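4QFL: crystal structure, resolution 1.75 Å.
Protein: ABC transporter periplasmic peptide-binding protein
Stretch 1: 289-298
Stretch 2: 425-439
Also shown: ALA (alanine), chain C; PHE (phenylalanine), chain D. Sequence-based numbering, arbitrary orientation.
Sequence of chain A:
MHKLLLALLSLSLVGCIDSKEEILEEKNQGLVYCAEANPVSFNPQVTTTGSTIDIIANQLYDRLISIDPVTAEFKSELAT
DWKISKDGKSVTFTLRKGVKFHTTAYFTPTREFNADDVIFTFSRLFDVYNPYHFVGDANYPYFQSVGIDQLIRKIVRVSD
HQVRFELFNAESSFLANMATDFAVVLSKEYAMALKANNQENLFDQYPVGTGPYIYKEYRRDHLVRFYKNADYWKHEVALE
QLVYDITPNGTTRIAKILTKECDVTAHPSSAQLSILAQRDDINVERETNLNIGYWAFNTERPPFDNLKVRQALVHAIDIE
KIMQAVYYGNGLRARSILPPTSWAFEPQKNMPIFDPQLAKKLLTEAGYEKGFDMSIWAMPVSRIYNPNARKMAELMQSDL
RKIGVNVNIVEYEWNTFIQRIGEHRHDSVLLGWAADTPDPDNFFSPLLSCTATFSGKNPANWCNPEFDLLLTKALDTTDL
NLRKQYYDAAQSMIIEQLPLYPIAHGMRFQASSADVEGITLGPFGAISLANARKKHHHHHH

Stretch 1 289-298: NLNIGYWAFN
Stretch 2 (425-439) RHDSVLLGWAADTPD

Residues 291-297 and 428-434 form neighbouring antiparallel strands, their axes 4.6 Å apart at closest approach and their directions 154° apart. Ile292, Tyr294 and Ala296 face Trp433, Leu431 and Val429 in hydrogen-bonded pairs; Asn291, Gly293, Trp295 and Phe297 face Ala434, Gly432, Leu430 and Ser428 in non-hydrogen-bonded pairs. The ladder runs from Ala435 N to Leu290 O (2.9 Å), through Ile292 N to Trp433 O (2.9 Å) and Trp433 N to Ile292 O (2.8 Å), to Asn298 N and Asp427 O (2.8 Å).

The strands come close at Gly432, which adopts phi/psi 168/-161. Its CA sits 3.0 Å from Ile292 O and 4.2 Å from Gly293 CA, and a CB here would clash with that carbonyl. On the opposite side of the sheet from where a Gly432 CB would point, the Tyr294 ring (chi1 55°, p; chi2 67°) folds back across the neighbouring strand and covers Gly432: Gly432 CA lies over one ring face, 3.1 Å from Tyr294 CE2, while Tyr294 CE1 meets Leu431 CB at 3.6 Å. On the same side of the sheet as Tyr294, Ile292 CG2 packs against Trp433 CB (4.1 Å), and the small Ala296 CB accepts Val429 CG1 at 3.8 Å.

On the other side, Trp295 (chi1 t, chi2 24°) packs against Leu430 (m, t), with Trp295 CD1 3.8 Å from Leu430 CD2. Its indole edge meets Ser428 (chi1 p), where Trp295 NE1 donates a weak hydrogen bond to Ser428 OG (2.9 Å, 143°).

Beyond the strands, Leu290 (m, t) lays its CB against Ala435 CB (3.6 Å) and extends CD1 to Pro438 CB (4.0 Å). At the opposite end, Asn298 CB covers one face of the His426 ring, 4.2 Å from His426 NE2.

The outer edge of 428-434 receives the ligand: Ala434 N donates to ALA O, and ALA N to Ala434 O, both at 2.8 Å.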

ATOM      1  N   ASN A 289     -10.545  -1.145   8.944  1.00 18.49           N
ATOM      2  CA  ASN A 289      -9.556  -0.640   7.999  1.00 16.47           C
ATOM      3  C   ASN A 289     -10.038  -0.776   6.559  1.00 15.52           C
ATOM      4  O   ASN A 289     -10.706  -1.743   6.204  1.00 15.46           O
ATOM      5  CB  ASN A 289      -8.219  -1.362   8.226  1.00 17.16           C
ATOM      6  CG  ASN A 289      -7.170  -0.998   7.199  1.00 17.75           C
ATOM      7  OD1 ASN A 289      -7.147  -1.560   6.103  1.00 16.58           O
ATOM      8  ND2 ASN A 289      -6.273  -0.081   7.556  1.00 16.31           N
ATOM      9  N   LEU A 290      -9.717   0.218   5.745  1.00 16.91           N
ATOM     10  CA  LEU A 290     -10.081   0.213   4.337  1.00 15.26           C
ATOM     11  C   LEU A 290      -9.134  -0.701   3.564  1.00 14.53           C
ATOM     12  O   LEU A 290      -7.977  -0.368   3.331  1.00 15.34           O
ATOM     13  CB  LEU A 290      -9.979   1.623   3.784  1.00 17.67           C
ATOM     14  CG  LEU A 290     -10.924   2.695   4.308  1.00 16.70           C
ATOM     15  CD1 LEU A 290     -10.393   4.057   3.913  1.00 16.50           C
ATOM     16  CD2 LEU A 290     -12.333   2.463   3.758  1.00 15.89           C
ATOM     17  N   ASN A 291      -9.618  -1.871   3.188  1.00 15.35           N
ATOM     18  CA  ASN A 291      -8.798  -2.805   2.444  1.00 15.97           C
ATOM     19  C   ASN A 291      -9.672  -3.742   1.656  1.00 14.65           C
ATOM     20  O   ASN A 291     -10.864  -3.862   1.927  1.00 15.00           O
ATOM     21  CB  ASN A 291      -7.881  -3.599   3.378  1.00 14.84           C
ATOM     22  CG  ASN A 291      -8.646  -4.497   4.330  1.00 16.07           C
ATOM     23  OD1 ASN A 291      -8.952  -4.115   5.463  1.00 18.21           O
ATOM     24  ND2 ASN A 291      -8.948  -5.698   3.881  1.00 14.80           N
ATOM     25  N   ILE A 292      -9.081  -4.387   0.662  1.00 14.25           N
ATOM     26  CA  ILE A 292      -9.768  -5.431  -0.084  1.00 14.61           C
ATOM     27  C   ILE A 292      -8.817  -6.560  -0.415  1.00 14.51           C
ATOM     28  O   ILE A 292      -7.678  -6.327  -0.807  1.00 15.25           O
ATOM     29  CB  ILE A 292     -10.360  -4.890  -1.381  1.00 17.05           C
ATOM     30  CG1 ILE A 292     -11.048  -6.023  -2.162  1.00 14.95           C
ATOM     31  CG2 ILE A 292      -9.289  -4.178  -2.186  1.00 15.71           C
ATOM     32  CD1 ILE A 292     -12.384  -6.441  -1.584  1.00 17.55           C
ATOM     33  N   GLY A 293      -9.279  -7.788  -0.204  1.00 14.05           N
ATOM     34  CA  GLY A 293      -8.585  -8.975  -0.662  1.00 14.62           C
ATOM     35  C   GLY A 293      -9.382  -9.578  -1.811  1.00 16.53           C
ATOM     36  O   GLY A 293     -10.605  -9.782  -1.703  1.00 15.91           O
ATOM     37  N   TYR A 294      -8.690  -9.858  -2.914  1.00 18.61           N
ATOM     38  CA  TYR A 294      -9.319 -10.329  -4.157  1.00 15.53           C
ATOM     39  C   TYR A 294      -8.560 -11.491  -4.820  1.00 16.53           C
ATOM     40  O   TYR A 294      -7.411 -11.792  -4.488  1.00 16.54           O
ATOM     41  CB  TYR A 294      -9.472  -9.173  -5.162  1.00 17.08           C
ATOM     42  CG  TYR A 294      -8.161  -8.475  -5.443  1.00 15.24           C
ATOM     43  CD1 TYR A 294      -7.132  -9.131  -6.110  1.00 17.47           C
ATOM     44  CD2 TYR A 294      -7.938  -7.175  -5.023  1.00 14.92           C
ATOM     45  CE1 TYR A 294      -5.919  -8.508  -6.349  1.00 16.07           C
ATOM     46  CE2 TYR A 294      -6.730  -6.550  -5.258  1.00 16.69           C
ATOM     47  CZ  TYR A 294      -5.727  -7.224  -5.913  1.00 15.02           C
ATOM     48  OH  TYR A 294      -4.533  -6.606  -6.147  1.00 15.60           O
ATOM     49  N   TRP A 295      -9.229 -12.143  -5.761  1.00 17.22           N
ATOM     50  CA  TRP A 295      -8.597 -13.118  -6.646  1.00 18.48           C
ATOM     51  C   TRP A 295      -8.486 -12.473  -8.026  1.00 18.42           C
ATOM     52  O   TRP A 295      -9.495 -12.273  -8.715  1.00 18.12           O
ATOM     53  CB  TRP A 295      -9.476 -14.364  -6.733  1.00 19.78           C
ATOM     54  CG  TRP A 295      -8.895 -15.556  -7.448  1.00 19.69           C
ATOM     55  CD1 TRP A 295      -7.583 -15.850  -7.633  1.00 18.85           C
ATOM     56  CD2 TRP A 295      -9.637 -16.624  -8.041  1.00 17.37           C
ATOM     57  NE1 TRP A 295      -7.459 -17.035  -8.317  1.00 20.25           N
ATOM     58  CE2 TRP A 295      -8.708 -17.529  -8.578  1.00 18.80           C
ATOM     59  CE3 TRP A 295     -10.999 -16.896  -8.172  1.00 21.32           C
ATOM     60  CZ2 TRP A 295      -9.091 -18.693  -9.233  1.00 19.91           C
ATOM     61  CZ3 TRP A 295     -11.384 -18.051  -8.825  1.00 22.10           C
ATOM     62  CH2 TRP A 295     -10.431 -18.936  -9.349  1.00 23.65           C
ATOM     63  N   ALA A 296      -7.271 -12.123  -8.418  1.00 16.29           N
ATOM     64  CA  ALA A 296      -7.073 -11.461  -9.697  1.00 17.61           C
ATOM     65  C   ALA A 296      -6.741 -12.465 -10.790  1.00 17.26           C
ATOM     66  O   ALA A 296      -5.931 -13.356 -10.584  1.00 18.39           O
ATOM     67  CB  ALA A 296      -5.973 -10.422  -9.588  1.00 17.94           C
ATOM     68  N   PHE A 297      -7.373 -12.305 -11.947  1.00 16.92           N
ATOM     69  CA  PHE A 297      -7.045 -13.090 -13.131  1.00 16.43           C
ATOM     70  C   PHE A 297      -6.128 -12.330 -14.087  1.00 17.65           C
ATOM     71  O   PHE A 297      -6.280 -11.133 -14.291  1.00 15.99           O
ATOM     72  CB  PHE A 297      -8.320 -13.473 -13.866  1.00 17.46           C
ATOM     73  CG  PHE A 297      -9.273 -14.262 -13.032  1.00 18.44           C
ATOM     74  CD1 PHE A 297      -9.052 -15.606 -12.797  1.00 20.32           C
ATOM     75  CD2 PHE A 297     -10.388 -13.659 -12.480  1.00 19.55           C
ATOM     76  CE1 PHE A 297      -9.925 -16.339 -12.028  1.00 19.76           C
ATOM     77  CE2 PHE A 297     -11.273 -14.386 -11.719  1.00 21.82           C
ATOM     78  CZ  PHE A 297     -11.040 -15.731 -11.494  1.00 21.68           C
ATOM     79  N   ASN A 298      -5.174 -13.037 -14.679  1.00 18.42           N
ATOM     80  CA  ASN A 298      -4.365 -12.472 -15.752  1.00 16.73           C
ATOM     81  C   ASN A 298      -5.216 -12.436 -17.022  1.00 16.85           C
ATOM     82  O   ASN A 298      -5.237 -13.394 -17.795  1.00 18.59           O
ATOM     83  CB  ASN A 298      -3.124 -13.341 -15.942  1.00 15.90           C
ATOM     84  CG  ASN A 298      -2.114 -12.735 -16.879  1.00 16.71           C
ATOM     85  OD1 ASN A 298      -0.943 -13.107 -16.861  1.00 18.63           O
ATOM     86  ND2 ASN A 298      -2.554 -11.821 -17.712  1.00 15.31           N
ATOM     87  N   ARG A 425       3.531 -13.132 -14.622  1.00 20.54           N
ATOM     88  CA  ARG A 425       3.877 -14.539 -14.834  1.00 21.75           C
ATOM     89  C   ARG A 425       2.753 -15.506 -14.427  1.00 23.54           C
ATOM     90  O   ARG A 425       2.810 -16.701 -14.726  1.00 21.55           O
ATOM     91  CB  ARG A 425       5.183 -14.901 -14.107  1.00 21.84           C
ATOM     92  CG  ARG A 425       6.449 -14.299 -14.740  1.00 27.27           C
ATOM     93  CD  ARG A 425       7.687 -15.182 -14.521  1.00 33.35           C
ATOM     94  NE  ARG A 425       8.843 -14.433 -14.018  1.00 31.97           N
ATOM     95  CZ  ARG A 425       9.975 -14.995 -13.599  1.00 32.22           C
ATOM     96  NH1 ARG A 425      10.123 -16.316 -13.618  1.00 34.11           N
ATOM     97  NH2 ARG A 425      10.963 -14.234 -13.150  1.00 32.69           N
ATOM     98  N   HIS A 426       1.731 -14.981 -13.757  1.00 19.48           N
ATOM     99  CA  HIS A 426       0.686 -15.806 -13.159  1.00 18.04           C
ATOM    100  C   HIS A 426      -0.504 -16.013 -14.059  1.00 17.47           C
ATOM    101  O   HIS A 426      -0.726 -15.240 -14.983  1.00 19.69           O
ATOM    102  CB  HIS A 426       0.193 -15.152 -11.866  1.00 18.12           C
ATOM    103  CG  HIS A 426      -0.404 -13.793 -12.066  1.00 17.37           C
ATOM    104  ND1 HIS A 426       0.353 -12.695 -12.421  1.00 18.36           N
ATOM    105  CD2 HIS A 426      -1.677 -13.349 -11.954  1.00 17.11           C
ATOM    106  CE1 HIS A 426      -0.430 -11.638 -12.518  1.00 19.46           C
ATOM    107  NE2 HIS A 426      -1.667 -12.006 -12.240  1.00 17.77           N
ATOM    108  N   ASP A 427      -1.278 -17.059 -13.770  1.00 18.88           N
ATOM    109  CA  ASP A 427      -2.615 -17.230 -14.341  1.00 19.18           C
ATOM    110  C   ASP A 427      -3.580 -16.414 -13.506  1.00 17.71           C
ATOM    111  O   ASP A 427      -4.421 -15.686 -14.026  1.00 16.70           O
ATOM    112  CB  ASP A 427      -3.094 -18.684 -14.243  1.00 19.33           C
ATOM    113  CG  ASP A 427      -2.444 -19.595 -15.249  1.00 22.63           C
ATOM    114  OD1 ASP A 427      -1.828 -19.104 -16.215  1.00 21.37           O
ATOM    115  OD2 ASP A 427      -2.568 -20.823 -15.064  1.00 22.16           O
ATOM    116  N   SER A 428      -3.458 -16.586 -12.194  1.00 18.22           N
ATOM    117  CA  SER A 428      -4.299 -15.899 -11.223  1.00 17.83           C
ATOM    118  C   SER A 428      -3.516 -15.757  -9.936  1.00 16.24           C
ATOM    119  O   SER A 428      -2.554 -16.488  -9.702  1.00 15.94           O
ATOM    120  CB  SER A 428      -5.595 -16.669 -10.968  1.00 17.90           C
ATOM    121  OG  SER A 428      -5.372 -17.789 -10.134  1.00 18.78           O
ATOM    122  N   VAL A 429      -3.931 -14.810  -9.103  1.00 16.67           N
ATOM    123  CA  VAL A 429      -3.222 -14.520  -7.867  1.00 15.21           C
ATOM    124  C   VAL A 429      -4.182 -14.041  -6.796  1.00 14.54           C
ATOM    125  O   VAL A 429      -5.167 -13.350  -7.079  1.00 17.34           O
ATOM    126  CB  VAL A 429      -2.146 -13.436  -8.073  1.00 15.88           C
ATOM    127  CG1 VAL A 429      -2.771 -12.198  -8.682  1.00 17.81           C
ATOM    128  CG2 VAL A 429      -1.454 -13.102  -6.755  1.00 15.67           C
ATOM    129  N   LEU A 430      -3.867 -14.418  -5.564  1.00 16.08           N
ATOM    130  CA  LEU A 430      -4.544 -13.906  -4.394  1.00 15.03           C
ATOM    131  C   LEU A 430      -3.736 -12.721  -3.911  1.00 14.42           C
ATOM    132  O   LEU A 430      -2.610 -12.873  -3.466  1.00 15.45           O
ATOM    133  CB  LEU A 430      -4.595 -14.970  -3.298  1.00 16.28           C
ATOM    134  CG  LEU A 430      -5.407 -16.217  -3.631  1.00 18.04           C
ATOM    135  CD1 LEU A 430      -5.248 -17.268  -2.544  1.00 18.96           C
ATOM    136  CD2 LEU A 430      -6.866 -15.860  -3.856  1.00 20.57           C
ATOM    137  N   LEU A 431      -4.317 -11.538  -4.021  1.00 15.54           N
ATOM    138  CA  LEU A 431      -3.657 -10.324  -3.588  1.00 14.70           C
ATOM    139  C   LEU A 431      -4.706  -9.376  -3.015  1.00 16.82           C
ATOM    140  O   LEU A 431      -5.754  -9.804  -2.558  1.00 16.24           O
ATOM    141  CB  LEU A 431      -2.926  -9.660  -4.758  1.00 13.57           C
ATOM    142  CG  LEU A 431      -1.411  -9.538  -4.590  1.00 18.80           C
ATOM    143  CD1 LEU A 431      -0.701  -9.249  -5.904  1.00 16.74           C
ATOM    144  CD2 LEU A 431      -1.065  -8.502  -3.537  1.00 15.70           C
ATOM    145  N   GLY A 432      -4.423  -8.084  -3.046  1.00 14.75           N
ATOM    146  CA  GLY A 432      -5.378  -7.113  -2.563  1.00 15.30           C
ATOM    147  C   GLY A 432      -4.742  -5.752  -2.410  1.00 14.81           C
ATOM    148  O   GLY A 432      -3.702  -5.476  -2.990  1.00 16.62           O
ATOM    149  N   TRP A 433      -5.377  -4.903  -1.621  1.00 15.01           N
ATOM    150  CA  TRP A 433      -4.881  -3.561  -1.430  1.00 12.41           C
ATOM    151  C   TRP A 433      -5.266  -3.076  -0.052  1.00 15.94           C
ATOM    152  O   TRP A 433      -6.417  -3.196   0.359  1.00 15.59           O
ATOM    153  CB  TRP A 433      -5.495  -2.651  -2.483  1.00 14.44           C
ATOM    154  CG  TRP A 433      -4.925  -1.267  -2.568  1.00 15.67           C
ATOM    155  CD1 TRP A 433      -5.571  -0.097  -2.268  1.00 17.59           C
ATOM    156  CD2 TRP A 433      -3.609  -0.892  -3.010  1.00 17.47           C
ATOM    157  NE1 TRP A 433      -4.738   0.972  -2.493  1.00 15.71           N
ATOM    158  CE2 TRP A 433      -3.530   0.513  -2.946  1.00 18.14           C
ATOM    159  CE3 TRP A 433      -2.493  -1.606  -3.454  1.00 20.83           C
ATOM    160  CZ2 TRP A 433      -2.377   1.212  -3.306  1.00 17.39           C
ATOM    161  CZ3 TRP A 433      -1.341  -0.900  -3.808  1.00 17.24           C
ATOM    162  CH2 TRP A 433      -1.294   0.481  -3.729  1.00 17.41           C
ATOM    163  N   ALA A 434      -4.286  -2.551   0.670  1.00 14.56           N
ATOM    164  CA  ALA A 434      -4.560  -1.806   1.882  1.00 15.96           C
ATOM    165  C   ALA A 434      -4.539  -0.297   1.573  1.00 15.33           C
ATOM    166  O   ALA A 434      -3.506   0.272   1.232  1.00 15.87           O
ATOM    167  CB  ALA A 434      -3.558  -2.169   2.961  1.00 14.32           C
ATOM    168  N   ALA A 435      -5.694   0.342   1.670  1.00 15.88           N
ATOM    169  CA  ALA A 435      -5.829   1.724   1.235  1.00 15.40           C
ATOM    170  C   ALA A 435      -4.829   2.681   1.884  1.00 14.53           C
ATOM    171  O   ALA A 435      -4.538   2.580   3.077  1.00 16.72           O
ATOM    172  CB  ALA A 435      -7.257   2.205   1.456  1.00 17.46           C
ATOM    173  N   ASP A 436      -4.313   3.612   1.083  1.00 14.26           N
ATOM    174  CA  ASP A 436      -3.365   4.614   1.566  1.00 16.30           C
ATOM    175  C   ASP A 436      -4.088   5.866   2.062  1.00 18.03           C
ATOM    176  O   ASP A 436      -3.567   6.616   2.884  1.00 17.70           O
ATOM    177  CB  ASP A 436      -2.373   5.000   0.459  1.00 16.85           C
ATOM    178  CG  ASP A 436      -1.824   3.793  -0.300  1.00 18.20           C
ATOM    179  OD1 ASP A 436      -1.057   2.995   0.293  1.00 18.79           O
ATOM    180  OD2 ASP A 436      -2.143   3.653  -1.502  1.00 18.13           O
ATOM    181  N   THR A 437      -5.292   6.088   1.554  1.00 16.24           N
ATOM    182  CA  THR A 437      -6.104   7.235   1.952  1.00 17.30           C
ATOM    183  C   THR A 437      -7.565   6.805   1.956  1.00 15.58           C
ATOM    184  O   THR A 437      -7.891   5.714   1.484  1.00 15.40           O
ATOM    185  CB  THR A 437      -5.945   8.408   0.965  1.00 15.52           C
ATOM    186  OG1 THR A 437      -6.677   8.121  -0.227  1.00 16.31           O
ATOM    187  CG2 THR A 437      -4.480   8.629   0.611  1.00 16.91           C
ATOM    188  N   PRO A 438      -8.451   7.645   2.504  1.00 15.14           N
ATOM    189  CA  PRO A 438      -9.891   7.378   2.440  1.00 17.17           C
ATOM    190  C   PRO A 438     -10.547   7.969   1.169  1.00 19.19           C
ATOM    191  O   PRO A 438     -11.779   7.987   1.034  1.00 18.11           O
ATOM    192  CB  PRO A 438     -10.406   8.053   3.704  1.00 16.45           C
ATOM    193  CG  PRO A 438      -9.518   9.212   3.864  1.00 15.70           C
ATOM    194  CD  PRO A 438      -8.157   8.803   3.363  1.00 15.37           C
ATOM    195  N   ASP A 439      -9.728   8.444   0.235  1.00 18.89           N
ATOM    196  CA  ASP A 439     -10.253   8.830  -1.068  1.00 17.29           C
ATOM    197  C   ASP A 439     -10.437   7.583  -1.926  1.00 17.03           C
ATOM    198  O   ASP A 439      -9.475   6.876  -2.205  1.00 19.27           O
ATOM    199  CB  ASP A 439      -9.345   9.839  -1.772  1.00 17.01           C
ATOM    200  CG  ASP A 439     -10.006  10.446  -2.983  1.00 18.81           C
ATOM    201  OD1 ASP A 439     -10.208   9.714  -3.960  1.00 17.45           O
ATOM    202  OD2 ASP A 439     -10.352  11.642  -2.960  1.00 22.28           O
TER
HETATM  203  N   ALA C 601      -1.362   0.312  -0.550  1.00 15.29           N
HETATM  204  CA  ALA C 601      -0.141  -0.486  -0.485  1.00 16.46           C
HETATM  205  C   ALA C 601      -0.468  -1.977  -0.436  1.00 17.93           C
HETATM  206  O   ALA C 601      -1.516  -2.370   0.074  1.00 20.32           O
HETATM  207  CB  ALA C 601       0.702  -0.077   0.726  1.00 15.89           C
HETATM  208  N   PHE D 602       0.425  -2.803  -0.978  1.00 18.48           N
HETATM  209  CA  PHE D 602       0.286  -4.253  -0.907  1.00 15.77           C
HETATM  210  C   PHE D 602       0.560  -4.727   0.502  1.00 17.59           C
HETATM  211  O   PHE D 602      -0.050  -5.682   0.971  1.00 19.81           O
HETATM  212  CB  PHE D 602       1.283  -4.927  -1.844  1.00 14.98           C
HETATM  213  CG  PHE D 602       0.956  -4.772  -3.288  1.00 18.26           C
HETATM  214  CD1 PHE D 602      -0.322  -5.027  -3.756  1.00 17.50           C
HETATM  215  CD2 PHE D 602       1.926  -4.379  -4.182  1.00 17.51           C
HETATM  216  CE1 PHE D 602      -0.626  -4.900  -5.083  1.00 19.15           C
HETATM  217  CE2 PHE D 602       1.632  -4.249  -5.514  1.00 18.40           C
HETATM  218  CZ  PHE D 602       0.354  -4.505  -5.969  1.00 18.37           C
HETATM  219  OXT PHE D 602       1.407  -4.164   1.197  1.00 16.78           O
HETATM  220  O   HOH W   1      -5.155   0.476   4.803  1.00 17.12           O